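Local coordinates for protein phosphoglycerol transferase GacH (Streptococcus pyogenes MGAS5005, PDB 6DGM) that probably transfers glycerol phosphate onto rhamnose polysaccharides of the streptococcal cell wall, acting as a manganese-dependent phosphoglycerol transferase of the lipoteichoic acid synthase type, at residues 243-246 / 247-251. Sequence-based numbering, arbitrary orientation.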
loop_
_atom_site.group_PDB
_atom_site.type_symbol
_atom_site.label_atom_id
_atom_site.label_comp_id
_atom_site.label_asym_id
_atom_site.label_seq_id
_atom_site.Cartn_x
_atom_site.Cartn_y
_atom_site.Cartn_z
ATOM N N SER A 243 20.099 1.986 2.755
ATOM C CA SER A 243 20.790 3.195 2.316
ATOM C C SER A 243 20.766 3.332 0.796
ATOM O O SER A 243 20.695 4.459 0.277
ATOM C CB SER A 243 22.218 3.220 2.872
ATOM O OG SER A 243 23.106 2.447 2.079
ATOM N N PHE A 244 20.824 2.207 0.066
ATOM C CA PHE A 244 20.713 2.261 -1.392
ATOM C C PHE A 244 19.288 2.603 -1.804
ATOM O O PHE A 244 19.060 3.464 -2.660
ATOM C CB PHE A 244 21.117 0.925 -2.039
ATOM C CG PHE A 244 22.582 0.613 -1.950
ATOM C CD1 PHE A 244 23.475 1.188 -2.832
ATOM C CD2 PHE A 244 23.065 -0.290 -1.009
ATOM C CE1 PHE A 244 24.839 0.900 -2.759
ATOM C CE2 PHE A 244 24.421 -0.565 -0.924
ATOM C CZ PHE A 244 25.310 0.020 -1.802
ATOM N N THR A 245 18.308 1.935 -1.193
ATOM C CA THR A 245 16.920 2.247 -1.502
ATOM C C THR A 245 16.637 3.715 -1.267
ATOM O O THR A 245 15.945 4.357 -2.061
ATOM C CB THR A 245 15.990 1.400 -0.646
ATOM O OG1 THR A 245 16.154 0.025 -1.023
ATOM C CG2 THR A 245 14.523 1.816 -0.820
ATOM N N ASP A 246 17.200 4.268 -0.197
ATOM C CA ASP A 246 16.934 5.652 0.153
ATOM C C ASP A 246 17.437 6.591 -0.931
ATOM O O ASP A 246 16.710 7.489 -1.378
ATOM C CB ASP A 246 17.591 5.956 1.492
ATOM C CG ASP A 246 17.290 7.344 1.978
ATOM O OD1 ASP A 246 16.130 7.596 2.348
ATOM O OD2 ASP A 246 18.220 8.169 1.999
ATOM N N LYS A 247 18.676 6.387 -1.385
ATOM C CA LYS A 247 19.229 7.224 -2.447
ATOM C C LYS A 247 18.497 7.018 -3.766
ATOM O O LYS A 247 18.247 7.988 -4.496
ATOM C CB LYS A 247 20.718 6.942 -2.611
ATOM C CG LYS A 247 21.533 7.329 -1.404
ATOM C CD LYS A 247 22.991 6.946 -1.611
ATOM C CE LYS A 247 23.800 7.182 -0.353
ATOM N NZ LYS A 247 23.278 6.378 0.788
ATOM N N GLU A 248 18.168 5.768 -4.107
ATOM C CA GLU A 248 17.510 5.518 -5.380
ATOM C C GLU A 248 16.087 6.066 -5.390
ATOM O O GLU A 248 15.591 6.461 -6.447
ATOM C CB GLU A 248 17.512 4.029 -5.713
ATOM C CG GLU A 248 18.904 3.422 -5.845
ATOM C CD GLU A 248 19.693 3.985 -7.013
ATOM O OE1 GLU A 248 19.086 4.622 -7.911
ATOM O OE2 GLU A 248 20.940 3.791 -7.041
ATOM N N THR A 249 15.407 6.067 -4.237
ATOM C CA THR A 249 14.057 6.613 -4.164
ATOM C C THR A 249 14.084 8.117 -4.417
ATOM O O THR A 249 13.252 8.644 -5.167
ATOM C CB THR A 249 13.441 6.281 -2.794
ATOM O OG1 THR A 249 13.392 4.854 -2.600
ATOM C CG2 THR A 249 12.015 6.845 -2.662
ATOM N N ARG A 250 15.049 8.824 -3.829
ATOM C CA ARG A 250 15.199 10.244 -4.135
ATOM C C ARG A 250 15.431 10.468 -5.627
ATOM O O ARG A 250 14.815 11.354 -6.230
ATOM C CB ARG A 250 16.349 10.841 -3.325
ATOM C CG ARG A 250 16.732 12.266 -3.738
ATOM C CD ARG A 250 17.934 12.749 -2.955
ATOM N NE ARG A 250 18.436 14.032 -3.440
ATOM C CZ ARG A 250 19.457 14.688 -2.899
ATOM N NH1 ARG A 250 20.091 14.181 -1.849
ATOM N NH2 ARG A 250 19.841 15.854 -3.404
ATOM N N ALA A 251 16.354 9.704 -6.228
ATOM C CA ALA A 251 16.653 9.875 -7.644
ATOM C C ALA A 251 15.434 9.596 -8.512
ATOM O O ALA A 251 15.205 10.284 -9.517
ATOM C CB ALA A 251 17.815 8.971 -8.059
HETATM O O HOH W 1 24.256 3.630 0.025
HETATM O O HOH W 2 20.869 7.534 2.006
#
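Successive turns of the long helix 229-257, in the sulfatase-family domain of GacH, meet here through i to i+4 contacts of Ser243 with Lys247 and Thr245 with Thr249. Lys247 folds back along the helix toward its N-terminal end. Its chain is extended as far as CE and then bends at the last torsion (chi4 60°), which brings NZ over the carbonyl of Ser243. NZ donates a hydrogen bond to Ser243 O at 3.3 Å, from well above the carbonyl plane. The backbone N of Lys247 reaches the same oxygen from the opposite face, so one acceptor serves two donors. The ammonium also gives hydrogen bonds to two waters. One, 3.0 Å from NZ, donates to Ser243 OG and sits over the centre of one face of the Phe244 ring. Ser243 OG also hydrogen-bonds to Arg240 O, about one turn back. The other water, 2.9 Å from NZ, donates to Asp246 OD2. OD2 is 5.5 Å from NZ, so the two charges meet through this water and not directly.

On another side of the helix Thr249 turns its hydroxyl back to the preceding turn. With OG1 beside its own backbone N (chi1 -59°), it donates to Thr245 O at 2.7 Å. The amide of Thr249 bonds to that oxygen from the other face, at 2.8 Å from N to Thr245 O. The methyl CG2 of Thr245 packs against Thr249 OG1 at 3.7 Å. Between these pairs, Glu248 N bonds nearly straight to Phe244 O.

Helices 66-74 and 182-192 flank this part of the helix. Asp246 accepts from the backbone N of Asn67 and Ile68 at the start of helix 66-74. Thr245 OG1 and Thr249 OG1 bond to Asp182 and Tyr186 of helix 182-192, and the Thr245 side chain lies about 8 Å from that of the manganese ligand Glu47, just beyond strand 40-46.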